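PDB 2ZQ5: sulfotransferase from Mycobacterium tuberculosis, which probably transfers a sulfuryl group from the donor PAPS to an acceptor substrate. Local coordinates for residues A[93-98]-A[247-252]; A[120-125]-A[164-169]; A[171-176]-A[229-234]; A[175-180]-A[210-215]. All blocks are in the same frame, centred on the assembly; numbering follows the deposited sequence.

Contact 1: residues A[93-98]-A[247-252]; sequences PIFVTG and PDALVV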
loop_
_atom_site.group_PDB
_atom_site.type_symbol
_atom_site.label_atom_id
_atom_site.label_comp_id
_atom_site.label_asym_id
_atom_site.label_seq_id
_atom_site.Cartn_x
_atom_site.Cartn_y
_atom_site.Cartn_z
ATOM N N PRO A 93 -11.562 11.875 5.124
ATOM C CA PRO A 93 -10.721 11.328 4.054
ATOM C C PRO A 93 -11.396 10.109 3.438
ATOM O O PRO A 93 -12.197 9.439 4.096
ATOM C CB PRO A 93 -9.433 10.958 4.786
ATOM C CG PRO A 93 -9.939 10.571 6.164
ATOM C CD PRO A 93 -10.929 11.684 6.441
ATOM N N ILE A 94 -11.081 9.832 2.178
ATOM C CA ILE A 94 -11.633 8.671 1.489
ATOM C C ILE A 94 -10.565 7.587 1.411
ATOM O O ILE A 94 -9.428 7.847 1.006
ATOM C CB ILE A 94 -12.084 9.015 0.054
ATOM C CG1 ILE A 94 -13.258 9.994 0.100
ATOM C CG2 ILE A 94 -12.476 7.741 -0.691
ATOM C CD1 ILE A 94 -13.719 10.466 -1.264
ATOM N N PHE A 95 -10.940 6.378 1.819
ATOM C CA PHE A 95 -10.047 5.226 1.784
ATOM C C PHE A 95 -10.609 4.167 0.850
ATOM O O PHE A 95 -11.739 3.708 1.028
ATOM C CB PHE A 95 -9.902 4.622 3.182
ATOM C CG PHE A 95 -8.996 5.399 4.092
ATOM C CD1 PHE A 95 -7.665 5.029 4.242
ATOM C CD2 PHE A 95 -9.470 6.497 4.802
ATOM C CE1 PHE A 95 -6.814 5.744 5.089
ATOM C CE2 PHE A 95 -8.626 7.218 5.652
ATOM C CZ PHE A 95 -7.300 6.839 5.794
ATOM N N VAL A 96 -9.824 3.794 -0.154
ATOM C CA VAL A 96 -10.228 2.762 -1.094
ATOM C C VAL A 96 -9.466 1.494 -0.737
ATOM O O VAL A 96 -8.274 1.540 -0.430
ATOM C CB VAL A 96 -9.871 3.140 -2.552
ATOM C CG1 VAL A 96 -10.241 1.998 -3.497
ATOM C CG2 VAL A 96 -10.593 4.415 -2.954
ATOM N N THR A 97 -10.149 0.357 -0.757
ATOM C CA THR A 97 -9.473 -0.890 -0.458
ATOM C C THR A 97 -10.158 -2.044 -1.173
ATOM O O THR A 97 -11.265 -1.896 -1.706
ATOM C CB THR A 97 -9.393 -1.145 1.074
ATOM O OG1 THR A 97 -8.463 -2.202 1.329
ATOM C CG2 THR A 97 -10.752 -1.519 1.643
ATOM N N GLY A 98 -9.478 -3.182 -1.194
ATOM C CA GLY A 98 -9.984 -4.362 -1.866
ATOM C C GLY A 98 -8.786 -5.110 -2.415
ATOM O O GLY A 98 -7.655 -4.642 -2.293
ATOM N N PRO A 247 -11.843 8.810 12.547
ATOM C CA PRO A 247 -13.235 8.525 12.917
ATOM C C PRO A 247 -14.306 8.845 11.878
ATOM O O PRO A 247 -15.340 8.173 11.820
ATOM C CB PRO A 247 -13.421 9.335 14.201
ATOM C CG PRO A 247 -12.042 9.362 14.787
ATOM C CD PRO A 247 -11.184 9.630 13.579
ATOM N N ASP A 248 -14.057 9.868 11.068
ATOM C CA ASP A 248 -15.003 10.300 10.043
ATOM C C ASP A 248 -14.652 9.811 8.638
ATOM O O ASP A 248 -15.130 10.364 7.649
ATOM C CB ASP A 248 -15.073 11.828 10.036
ATOM C CG ASP A 248 -13.726 12.471 9.732
ATOM O OD1 ASP A 248 -12.717 11.734 9.644
ATOM O OD2 ASP A 248 -13.672 13.712 9.588
ATOM N N ALA A 249 -13.832 8.769 8.551
ATOM C CA ALA A 249 -13.419 8.244 7.254
ATOM C C ALA A 249 -14.556 7.730 6.380
ATOM O O ALA A 249 -15.577 7.244 6.874
ATOM C CB ALA A 249 -12.388 7.134 7.445
ATOM N N LEU A 250 -14.361 7.853 5.071
ATOM C CA LEU A 250 -15.314 7.377 4.076
ATOM C C LEU A 250 -14.571 6.226 3.409
ATOM O O LEU A 250 -13.551 6.432 2.751
ATOM C CB LEU A 250 -15.625 8.485 3.067
ATOM C CG LEU A 250 -16.135 9.786 3.694
ATOM C CD1 LEU A 250 -16.349 10.825 2.607
ATOM C CD2 LEU A 250 -17.432 9.521 4.452
ATOM N N VAL A 251 -15.078 5.013 3.590
ATOM C CA VAL A 251 -14.420 3.826 3.061
ATOM C C VAL A 251 -15.160 3.188 1.892
ATOM O O VAL A 251 -16.356 2.913 1.980
ATOM C CB VAL A 251 -14.259 2.780 4.180
ATOM C CG1 VAL A 251 -13.456 1.595 3.678
ATOM C CG2 VAL A 251 -13.580 3.413 5.387
ATOM N N VAL A 252 -14.429 2.953 0.804
ATOM C CA VAL A 252 -14.982 2.333 -0.395
ATOM C C VAL A 252 -14.268 1.011 -0.649
ATOM O O VAL A 252 -13.044 0.978 -0.777
ATOM C CB VAL A 252 -14.784 3.224 -1.646
ATOM C CG1 VAL A 252 -15.393 2.549 -2.867
ATOM C CG2 VAL A 252 -15.410 4.587 -1.421
#

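Contact 2: residues A[120-125]-A[164-169]; sequences LHMWLA and HFMAAY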
loop_
_atom_site.group_PDB
_atom_site.type_symbol
_atom_site.label_atom_id
_atom_site.label_comp_id
_atom_site.label_asym_id
_atom_site.label_seq_id
_atom_site.Cartn_x
_atom_site.Cartn_y
_atom_site.Cartn_z
ATOM N N LEU A 120 -1.512 10.488 -2.524
ATOM C CA LEU A 120 -0.127 10.240 -2.142
ATOM C C LEU A 120 0.782 10.072 -3.352
ATOM O O LEU A 120 1.035 8.959 -3.806
ATOM C CB LEU A 120 -0.054 8.988 -1.265
ATOM C CG LEU A 120 1.318 8.635 -0.688
ATOM C CD1 LEU A 120 1.785 9.726 0.266
ATOM C CD2 LEU A 120 1.215 7.308 0.039
ATOM N N HIS A 121 1.287 11.182 -3.871
ATOM C CA HIS A 121 2.165 11.122 -5.031
ATOM C C HIS A 121 3.383 10.268 -4.725
ATOM O O HIS A 121 3.990 10.378 -3.661
ATOM C CB HIS A 121 2.573 12.535 -5.443
ATOM C CG HIS A 121 1.405 13.423 -5.721
ATOM N ND1 HIS A 121 0.656 13.333 -6.876
ATOM C CD2 HIS A 121 0.795 14.352 -4.950
ATOM C CE1 HIS A 121 -0.365 14.167 -6.801
ATOM N NE2 HIS A 121 -0.305 14.797 -5.642
ATOM N N MET A 122 3.726 9.415 -5.680
ATOM C CA MET A 122 4.844 8.498 -5.553
ATOM C C MET A 122 6.118 9.120 -4.979
ATOM O O MET A 122 6.670 8.618 -3.999
ATOM C CB MET A 122 5.130 7.873 -6.925
ATOM C CG MET A 122 6.006 6.629 -6.919
ATOM S SD MET A 122 7.683 6.886 -6.335
ATOM C CE MET A 122 8.290 8.003 -7.501
ATOM N N TRP A 123 6.588 10.217 -5.565
ATOM C CA TRP A 123 7.827 10.807 -5.083
ATOM C C TRP A 123 7.773 11.314 -3.652
ATOM O O TRP A 123 8.796 11.370 -2.971
ATOM C CB TRP A 123 8.318 11.915 -6.031
ATOM C CG TRP A 123 7.581 13.232 -6.002
ATOM C CD1 TRP A 123 6.329 13.493 -6.485
ATOM C CD2 TRP A 123 8.098 14.481 -5.529
ATOM N NE1 TRP A 123 6.038 14.832 -6.350
ATOM C CE2 TRP A 123 7.107 15.461 -5.766
ATOM C CE3 TRP A 123 9.306 14.869 -4.933
ATOM C CZ2 TRP A 123 7.289 16.809 -5.426
ATOM C CZ3 TRP A 123 9.487 16.208 -4.595
ATOM C CH2 TRP A 123 8.482 17.161 -4.844
ATOM N N LEU A 124 6.580 11.666 -3.188
ATOM C CA LEU A 124 6.427 12.156 -1.827
ATOM C C LEU A 124 6.369 10.981 -0.855
ATOM O O LEU A 124 6.743 11.112 0.309
ATOM C CB LEU A 124 5.170 13.018 -1.723
ATOM C CG LEU A 124 5.226 14.256 -2.626
ATOM C CD1 LEU A 124 3.871 14.945 -2.632
ATOM C CD2 LEU A 124 6.321 15.207 -2.150
ATOM N N ALA A 125 5.903 9.832 -1.334
ATOM C CA ALA A 125 5.843 8.638 -0.498
ATOM C C ALA A 125 7.271 8.111 -0.360
ATOM O O ALA A 125 7.647 7.558 0.674
ATOM C CB ALA A 125 4.951 7.587 -1.144
ATOM N N HIS A 164 8.833 -3.597 -10.134
ATOM C CA HIS A 164 8.083 -2.725 -11.017
ATOM C C HIS A 164 7.970 -1.375 -10.324
ATOM O O HIS A 164 7.522 -1.289 -9.177
ATOM C CB HIS A 164 6.696 -3.314 -11.275
ATOM C CG HIS A 164 5.970 -3.708 -10.028
ATOM N ND1 HIS A 164 6.479 -4.624 -9.133
ATOM C CD2 HIS A 164 4.784 -3.300 -9.517
ATOM C CE1 HIS A 164 5.639 -4.762 -8.122
ATOM N NE2 HIS A 164 4.602 -3.970 -8.331
ATOM N N PHE A 165 8.397 -0.325 -11.012
ATOM C CA PHE A 165 8.349 1.013 -10.448
ATOM C C PHE A 165 7.143 1.781 -10.962
ATOM O O PHE A 165 6.412 1.307 -11.831
ATOM C CB PHE A 165 9.645 1.763 -10.769
ATOM C CG PHE A 165 10.869 1.139 -10.156
ATOM C CD1 PHE A 165 11.251 -0.153 -10.502
ATOM C CD2 PHE A 165 11.622 1.828 -9.210
ATOM C CE1 PHE A 165 12.365 -0.752 -9.917
ATOM C CE2 PHE A 165 12.738 1.236 -8.619
ATOM C CZ PHE A 165 13.108 -0.057 -8.972
ATOM N N MET A 166 6.942 2.971 -10.414
ATOM C CA MET A 166 5.816 3.814 -10.784
ATOM C C MET A 166 6.312 5.211 -11.141
ATOM O O MET A 166 7.363 5.641 -10.662
ATOM C CB MET A 166 4.845 3.881 -9.603
ATOM C CG MET A 166 3.644 4.782 -9.788
ATOM S SD MET A 166 2.647 4.819 -8.282
ATOM C CE MET A 166 1.468 3.517 -8.624
ATOM N N ALA A 167 5.566 5.915 -11.988
ATOM C CA ALA A 167 5.950 7.270 -12.370
ATOM C C ALA A 167 5.943 8.125 -11.109
ATOM O O ALA A 167 5.076 7.965 -10.251
ATOM C CB ALA A 167 4.972 7.831 -13.394
ATOM N N ALA A 168 6.907 9.034 -11.004
ATOM C CA ALA A 168 7.035 9.901 -9.836
ATOM C C ALA A 168 5.781 10.697 -9.489
ATOM O O ALA A 168 5.543 11.008 -8.322
ATOM C CB ALA A 168 8.213 10.855 -10.030
ATOM N N TYR A 169 4.971 11.018 -10.491
ATOM C CA TYR A 169 3.762 11.805 -10.266
ATOM C C TYR A 169 2.494 10.985 -10.035
ATOM O O TYR A 169 1.447 11.540 -9.707
ATOM C CB TYR A 169 3.550 12.749 -11.451
ATOM C CG TYR A 169 3.431 12.025 -12.769
ATOM C CD1 TYR A 169 2.235 11.418 -13.148
ATOM C CD2 TYR A 169 4.529 11.911 -13.623
ATOM C CE1 TYR A 169 2.132 10.715 -14.345
ATOM C CE2 TYR A 169 4.438 11.209 -14.821
ATOM C CZ TYR A 169 3.237 10.616 -15.174
ATOM O OH TYR A 169 3.140 9.924 -16.361
#

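Contact 3: residues A[171-176]-A[229-234]; sequences LEECWQ and VLKNPS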
loop_
_atom_site.group_PDB
_atom_site.type_symbol
_atom_site.label_atom_id
_atom_site.label_comp_id
_atom_site.label_asym_id
_atom_site.label_seq_id
_atom_site.Cartn_x
_atom_site.Cartn_y
_atom_site.Cartn_z
ATOM N N LEU A 171 -0.155 8.267 -8.257
ATOM C CA LEU A 171 -0.577 8.049 -6.876
ATOM C C LEU A 171 -0.159 6.671 -6.377
ATOM O O LEU A 171 -0.372 5.659 -7.049
ATOM C CB LEU A 171 -2.092 8.223 -6.747
ATOM C CG LEU A 171 -2.654 9.587 -7.168
ATOM C CD1 LEU A 171 -4.136 9.643 -6.843
ATOM C CD2 LEU A 171 -1.921 10.706 -6.441
ATOM N N GLU A 172 0.437 6.649 -5.190
ATOM C CA GLU A 172 0.921 5.423 -4.565
ATOM C C GLU A 172 0.007 4.907 -3.458
ATOM O O GLU A 172 -0.812 5.646 -2.907
ATOM C CB GLU A 172 2.315 5.657 -3.972
ATOM C CG GLU A 172 3.476 5.113 -4.787
ATOM C CD GLU A 172 3.509 3.595 -4.832
ATOM O OE1 GLU A 172 4.567 3.047 -5.199
ATOM O OE2 GLU A 172 2.483 2.949 -4.517
ATOM N N GLU A 173 0.185 3.631 -3.130
ATOM C CA GLU A 173 -0.588 2.979 -2.082
ATOM C C GLU A 173 0.010 3.269 -0.710
ATOM O O GLU A 173 1.200 3.567 -0.582
ATOM C CB GLU A 173 -0.622 1.473 -2.312
ATOM C CG GLU A 173 -1.315 1.052 -3.590
ATOM C CD GLU A 173 -1.375 -0.450 -3.718
ATOM O OE1 GLU A 173 -0.325 -1.091 -3.523
ATOM O OE2 GLU A 173 -2.463 -0.985 -4.016
ATOM N N CYS A 174 -0.820 3.135 0.318
ATOM C CA CYS A 174 -0.402 3.418 1.687
ATOM C C CYS A 174 0.726 2.562 2.247
ATOM O O CYS A 174 1.365 2.967 3.219
ATOM C CB CYS A 174 -1.610 3.342 2.622
ATOM S SG CYS A 174 -2.968 4.463 2.177
ATOM N N TRP A 175 0.986 1.395 1.661
ATOM C CA TRP A 175 2.072 0.571 2.187
ATOM C C TRP A 175 3.390 1.332 2.108
ATOM O O TRP A 175 4.310 1.056 2.873
ATOM C CB TRP A 175 2.191 -0.776 1.450
ATOM C CG TRP A 175 2.578 -0.682 0.009
ATOM C CD1 TRP A 175 1.736 -0.663 -1.067
ATOM C CD2 TRP A 175 3.906 -0.578 -0.517
ATOM N NE1 TRP A 175 2.458 -0.554 -2.231
ATOM C CE2 TRP A 175 3.791 -0.499 -1.923
ATOM C CE3 TRP A 175 5.181 -0.542 0.063
ATOM C CZ2 TRP A 175 4.908 -0.387 -2.760
ATOM C CZ3 TRP A 175 6.292 -0.430 -0.772
ATOM C CH2 TRP A 175 6.143 -0.354 -2.169
ATOM N N GLN A 176 3.475 2.298 1.193
ATOM C CA GLN A 176 4.695 3.087 1.059
ATOM C C GLN A 176 4.942 3.906 2.320
ATOM O O GLN A 176 6.073 4.299 2.599
ATOM C CB GLN A 176 4.612 3.998 -0.167
ATOM C CG GLN A 176 4.875 3.265 -1.472
ATOM C CD GLN A 176 6.352 3.199 -1.825
ATOM O OE1 GLN A 176 7.206 2.971 -0.966
ATOM N NE2 GLN A 176 6.659 3.393 -3.101
ATOM N N VAL A 229 -7.280 11.205 -0.329
ATOM C CA VAL A 229 -7.798 10.001 -0.962
ATOM C C VAL A 229 -6.659 8.994 -0.863
ATOM O O VAL A 229 -5.549 9.251 -1.338
ATOM C CB VAL A 229 -8.145 10.227 -2.446
ATOM C CG1 VAL A 229 -8.631 8.921 -3.063
ATOM C CG2 VAL A 229 -9.215 11.306 -2.577
ATOM N N LEU A 230 -6.938 7.857 -0.233
ATOM C CA LEU A 230 -5.944 6.806 -0.038
ATOM C C LEU A 230 -6.413 5.486 -0.622
ATOM O O LEU A 230 -7.608 5.277 -0.820
ATOM C CB LEU A 230 -5.692 6.581 1.460
ATOM C CG LEU A 230 -5.244 7.707 2.400
ATOM C CD1 LEU A 230 -4.035 8.410 1.798
ATOM C CD2 LEU A 230 -6.380 8.705 2.635
ATOM N N LYS A 231 -5.465 4.598 -0.903
ATOM C CA LYS A 231 -5.802 3.267 -1.396
ATOM C C LYS A 231 -4.724 2.288 -0.952
ATOM O O LYS A 231 -3.531 2.560 -1.098
ATOM C CB LYS A 231 -5.932 3.246 -2.922
ATOM C CG LYS A 231 -6.518 1.935 -3.462
ATOM C CD LYS A 231 -5.455 0.927 -3.885
ATOM C CE LYS A 231 -4.900 1.269 -5.260
ATOM N NZ LYS A 231 -4.153 0.128 -5.869
ATOM N N ASN A 232 -5.142 1.150 -0.406
ATOM C CA ASN A 232 -4.186 0.147 0.046
ATOM C C ASN A 232 -4.880 -1.112 0.543
ATOM O O ASN A 232 -5.955 -1.043 1.132
ATOM C CB ASN A 232 -3.335 0.711 1.185
ATOM C CG ASN A 232 -2.049 -0.059 1.384
ATOM O OD1 ASN A 232 -1.285 -0.262 0.438
ATOM N ND2 ASN A 232 -1.791 -0.479 2.621
ATOM N N PRO A 233 -4.272 -2.285 0.304
ATOM C CA PRO A 233 -4.880 -3.534 0.766
ATOM C C PRO A 233 -4.956 -3.655 2.299
ATOM O O PRO A 233 -5.822 -4.349 2.819
ATOM C CB PRO A 233 -3.967 -4.602 0.166
ATOM C CG PRO A 233 -3.521 -3.976 -1.116
ATOM C CD PRO A 233 -3.213 -2.554 -0.689
ATOM N N SER A 234 -4.062 -2.980 3.022
ATOM C CA SER A 234 -4.053 -3.085 4.485
ATOM C C SER A 234 -5.347 -2.640 5.153
ATOM O O SER A 234 -5.692 -3.113 6.234
ATOM C CB SER A 234 -2.896 -2.276 5.081
ATOM O OG SER A 234 -3.147 -0.883 4.983
HETATM O O HOH W 1 -2.675 5.914 -0.787
#

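Contact 4: residues A[175-180]-A[210-215]; sequences WQLLRQ and CRHRRN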
loop_
_atom_site.group_PDB
_atom_site.type_symbol
_atom_site.label_atom_id
_atom_site.label_comp_id
_atom_site.label_asym_id
_atom_site.label_seq_id
_atom_site.Cartn_x
_atom_site.Cartn_y
_atom_site.Cartn_z
ATOM N N TRP A 175 0.986 1.395 1.661
ATOM C CA TRP A 175 2.072 0.571 2.187
ATOM C C TRP A 175 3.390 1.332 2.108
ATOM O O TRP A 175 4.310 1.056 2.873
ATOM C CB TRP A 175 2.191 -0.776 1.450
ATOM C CG TRP A 175 2.578 -0.682 0.009
ATOM C CD1 TRP A 175 1.736 -0.663 -1.067
ATOM C CD2 TRP A 175 3.906 -0.578 -0.517
ATOM N NE1 TRP A 175 2.458 -0.554 -2.231
ATOM C CE2 TRP A 175 3.791 -0.499 -1.923
ATOM C CE3 TRP A 175 5.181 -0.542 0.063
ATOM C CZ2 TRP A 175 4.908 -0.387 -2.760
ATOM C CZ3 TRP A 175 6.292 -0.430 -0.772
ATOM C CH2 TRP A 175 6.143 -0.354 -2.169
ATOM N N GLN A 176 3.475 2.298 1.193
ATOM C CA GLN A 176 4.695 3.087 1.059
ATOM C C GLN A 176 4.942 3.906 2.320
ATOM O O GLN A 176 6.073 4.299 2.599
ATOM C CB GLN A 176 4.612 3.998 -0.167
ATOM C CG GLN A 176 4.875 3.265 -1.472
ATOM C CD GLN A 176 6.352 3.199 -1.825
ATOM O OE1 GLN A 176 7.206 2.971 -0.966
ATOM N NE2 GLN A 176 6.659 3.393 -3.101
ATOM N N LEU A 177 3.878 4.167 3.074
ATOM C CA LEU A 177 4.004 4.899 4.329
ATOM C C LEU A 177 4.067 3.922 5.498
ATOM O O LEU A 177 4.912 4.063 6.378
ATOM C CB LEU A 177 2.825 5.855 4.540
ATOM C CG LEU A 177 2.697 7.042 3.586
ATOM C CD1 LEU A 177 1.434 7.808 3.919
ATOM C CD2 LEU A 177 3.920 7.953 3.703
ATOM N N LEU A 178 3.181 2.927 5.493
ATOM C CA LEU A 178 3.126 1.942 6.571
ATOM C C LEU A 178 4.407 1.121 6.713
ATOM O O LEU A 178 4.703 0.604 7.796
ATOM C CB LEU A 178 1.917 1.020 6.369
ATOM C CG LEU A 178 0.553 1.717 6.445
ATOM C CD1 LEU A 178 -0.516 0.806 5.879
ATOM C CD2 LEU A 178 0.233 2.105 7.883
ATOM N N ARG A 179 5.172 1.002 5.630
ATOM C CA ARG A 179 6.422 0.251 5.687
ATOM C C ARG A 179 7.366 0.891 6.704
ATOM O O ARG A 179 8.258 0.229 7.227
ATOM C CB ARG A 179 7.100 0.210 4.311
ATOM C CG ARG A 179 7.515 1.578 3.796
ATOM C CD ARG A 179 8.263 1.533 2.469
ATOM N NE ARG A 179 8.465 2.893 1.977
ATOM C CZ ARG A 179 9.475 3.290 1.210
ATOM N NH1 ARG A 179 10.413 2.433 0.827
ATOM N NH2 ARG A 179 9.543 4.559 0.826
ATOM N N GLN A 180 7.172 2.177 6.982
ATOM C CA GLN A 180 8.023 2.868 7.950
ATOM C C GLN A 180 7.924 2.208 9.326
ATOM O O GLN A 180 8.872 2.254 10.115
ATOM C CB GLN A 180 7.629 4.347 8.060
ATOM C CG GLN A 180 7.967 5.181 6.837
ATOM C CD GLN A 180 7.763 6.668 7.070
ATOM O OE1 GLN A 180 7.665 7.122 8.213
ATOM N NE2 GLN A 180 7.712 7.436 5.989
ATOM N N CYS A 210 -1.553 5.829 13.190
ATOM C CA CYS A 210 -1.326 7.145 13.757
ATOM C C CYS A 210 -0.121 7.772 13.049
ATOM O O CYS A 210 -0.105 8.975 12.770
ATOM C CB CYS A 210 -1.073 7.027 15.257
ATOM S SG CYS A 210 -2.588 6.817 16.219
ATOM N N ARG A 211 0.884 6.956 12.743
ATOM C CA ARG A 211 2.060 7.465 12.046
ATOM C C ARG A 211 1.670 7.821 10.606
ATOM O O ARG A 211 2.133 8.819 10.047
ATOM C CB ARG A 211 3.181 6.424 12.054
ATOM C CG ARG A 211 4.498 6.984 11.554
ATOM C CD ARG A 211 5.549 5.912 11.344
ATOM N NE ARG A 211 6.771 6.504 10.807
ATOM C CZ ARG A 211 7.706 7.092 11.546
ATOM N NH1 ARG A 211 7.577 7.157 12.865
ATOM N NH2 ARG A 211 8.758 7.650 10.960
ATOM N N HIS A 212 0.813 6.996 10.013
ATOM C CA HIS A 212 0.316 7.216 8.659
ATOM C C HIS A 212 -0.312 8.615 8.612
ATOM O O HIS A 212 -0.039 9.404 7.707
ATOM C CB HIS A 212 -0.705 6.108 8.343
ATOM C CG HIS A 212 -1.405 6.244 7.024
ATOM N ND1 HIS A 212 -2.537 7.014 6.858
ATOM C CD2 HIS A 212 -1.193 5.627 5.837
ATOM C CE1 HIS A 212 -2.994 6.860 5.628
ATOM N NE2 HIS A 212 -2.197 6.022 4.989
ATOM N N ARG A 213 -1.128 8.928 9.615
ATOM C CA ARG A 213 -1.787 10.230 9.688
ATOM C C ARG A 213 -0.787 11.380 9.830
ATOM O O ARG A 213 -0.951 12.426 9.198
ATOM C CB ARG A 213 -2.783 10.245 10.850
ATOM C CG ARG A 213 -3.509 11.565 11.017
ATOM C CD ARG A 213 -4.683 11.429 11.973
ATOM N NE ARG A 213 -5.288 12.726 12.264
ATOM C CZ ARG A 213 -4.729 13.643 13.048
ATOM N NH1 ARG A 213 -3.557 13.400 13.621
ATOM N NH2 ARG A 213 -5.338 14.803 13.260
ATOM N N ARG A 214 0.241 11.194 10.656
ATOM C CA ARG A 214 1.260 12.226 10.826
ATOM C C ARG A 214 1.928 12.494 9.482
ATOM O O ARG A 214 2.292 13.629 9.176
ATOM C CB ARG A 214 2.314 11.794 11.850
ATOM C CG ARG A 214 1.821 11.723 13.286
ATOM C CD ARG A 214 2.996 11.541 14.237
ATOM N NE ARG A 214 3.970 12.620 14.084
ATOM C CZ ARG A 214 5.134 12.680 14.722
ATOM N NH1 ARG A 214 5.484 11.719 15.567
ATOM N NH2 ARG A 214 5.952 13.703 14.516
ATOM N N ASN A 215 2.096 11.448 8.678
ATOM C CA ASN A 215 2.700 11.626 7.367
ATOM C C ASN A 215 1.752 12.345 6.407
ATOM O O ASN A 215 2.202 13.121 5.564
ATOM C CB ASN A 215 3.161 10.284 6.795
ATOM C CG ASN A 215 4.596 9.968 7.175
ATOM O OD1 ASN A 215 5.487 10.803 6.993
ATOM N ND2 ASN A 215 4.833 8.771 7.700
HETATM O O HOH W 2 3.917 6.008 8.154
#

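Contact 1: residues A[93-98]-A[247-252]
Ile94, Val96, Leu250 and Val252 line one face of two neighbouring parallel strands in the sheet of the sulfotransferase fold, whose five strands have the order 2-3-1-4-5; these are the first and fourth in chain order, and 94-97 lies in the middle of the sheet. Strands 94-97 and 250-252 run 20° from parallel. Ile94 CG1 and Leu250 CG are both anti to the carbonyl carbon and the side chains cross obliquely, so that Ile94 CG1 lies 4.1 Å from Leu250 CD1. Next along, Ile94 CG2 approaches Val252 CG2 at 4.4 Å. Helix 104-111 packs on Ile94 and Val96, a place suited to compact, branched side chains. Phe95 and Val251 occupy the reverse face. There the Phe95 ring leans obliquely on Ala249, CD2 being 4.0 Å from its CB, and His235 meets the ring edge-to-face.

Between the faces, four backbone bonds alternate in direction, the first three nearly straight. Phe95 N gives to Leu250 O at 2.8 Å and Phe95 O accepts Val252 N, while Ile94 and Val96 turn their backbone toward strand 227-231. Pro93 offers its O to Leu250 N at 2.9 Å. At the polar edges Asp248 OD2 takes Arg92 N and Thr97 OG1 bonds Asn232 O. Gly98, whose backbone angles suit glycine, leads into the probable phosphosulfate-binding loop; just before it, Thr97 N reaches Val252 O at 3.0 Å in a more bent bond.

Contact 2: residues A[120-125]-A[164-169]
The first turn of helix 122-126 abuts an irregular loop, with His121 at the N-cap position and the Trp123 N-H directed at Ala168 O (N to O 3.1 Å) in the carbonyl plane, on a lone pair. This N-H belongs to the first turn, where no earlier helical carbonyl can take it, so the loop supplies the acceptor. The same oxygen also lies at the indole edge, 3.2 Å from Trp123 CD1, because CG sits in the crowded position between N and the carbonyl carbon (chi1 74°). Met122 fills the middle. Its CG is anti to the backbone N and the chain then bends twice, curling CE against Ala168, 3.3 Å from its CA; the small alanine side chain permits so close an approach. Met122 slides past Met166 in the opposite direction, CG to CB 4.0 Å. His121 adds a weak but straight bond in its ring plane, from ND1 to Tyr169 O at 3.4 Å. Segment 120-125 comes directly after strand 117-119, an outermost strand of the sheet. Helix 141-156 covers the contact through Tyr143, which touches Ala168 and meets the Trp123 ring edge-to-face, while Ile219 of helix 206-219 packs against Leu120 and Leu124.

Contact 3: residues A[171-176]-A[229-234]
Where strand 227-231 ends, its last backbone groups and side chains are taken up by the turn that leads into helix 175-178. Lys231, CG anti to the backbone N and the chain bent beyond it, forms a salt bridge of 2.7 Å from NZ to Glu173 OE2, NZ approaching from above the carboxylate plane. The ammonium also bonds the hydroxyls of Thr104 and Thr105 at the start of helix 104-111, beside the probable phosphosulfate-binding loop; three partners hold it in place, and the Glu173 carboxylate should favour its charged form. Backbone groups of Lys231 are used too: its O accepts Cys174 N at 3.1 Å, the donor lying 30° above the carbonyl plane, and its N gives to a water that donates onward to Glu172 O. Asn232 serves two sides at once. OD1 takes a weak bond from Trp175 N at 3.1 Å, and ND2 gives to Ser234 OG at 2.8 Å; that hydroxyl also bonds Tyr209 OH. Glu172 turns back on its own segment, OE2 receiving Glu173 N on its anti lone pair (2.8 Å) and OE1 receiving Gln176 NE2, which Glu126 OE2 shares. Cys174 supplies the apolar touch, SG 3.5 Å from Leu230 CB, small enough to lie close to the strand. Strand 227-231 runs between strands 117-119 and 94-97; His212 of helix 206-219 touches Cys174 and Leu230, while helix 104-111 packs against Val229 and Lys231.

Contact 4: residues A[175-180]-A[210-215]
Gln180 and Arg211 cross at about a right angle, their amide and guanidinium planes 68° apart, yet Gln180 OE1 lies in the guanidinium plane. Arg211, extended from CG to NE, grips that one oxygen side-on, with NE at 2.8 Å and NH2 at 3.0 Å from OE1. Asn215 comes tip to tip with Gln180, its amide turned 86° away, and adds a weak bond from ND2 to OE1 at 3.3 Å. The contact packs helix 175-178 and the 3-10 turn at 179-180 against helix 206-219. On the apolar side, Leu177 straddles two side chains: CD1 approaches the imidazole obliquely, 3.9 Å from His212 CD2, and CD2 slides alongside Asn215 CB. Leu178 CD2 presses on His212 CB at 4.1 Å. A water joins Leu177 O to Asn215 ND2, and Ser75 OG of helix 55-81 bonds both Asn215 OD1 and Gln180 NE2. A neutral glutamine oxygen thus faces a cation and would be polarised by it, while His212, bonded through ND1 to Tyr246 OH and with buried NE2 lacking any partner, is probably uncharged.

In the fold
Contact 3 lies nearest the middle of the chain and touches all the others; its centre is 11 Å from those of contacts 1 and 2 and 10 Å from that of contact 4. It joins contact 1 edge to edge in the sheet, Val96 N being 2.7 Å from Leu230 O, and contact 2 through Leu120 O and Glu172 N at 2.8 Å. Contact 4 starts from the same helix, and its His212 NE2 packs 3.3 Å from Cys174 SG. Contacts 1 and 2 do not touch, their centres 21 Å apart. Contacts 1 and 3 flank the loop after strand 94-97 that, as in related sulfotransferases, probably holds the PAPS phosphosulfate.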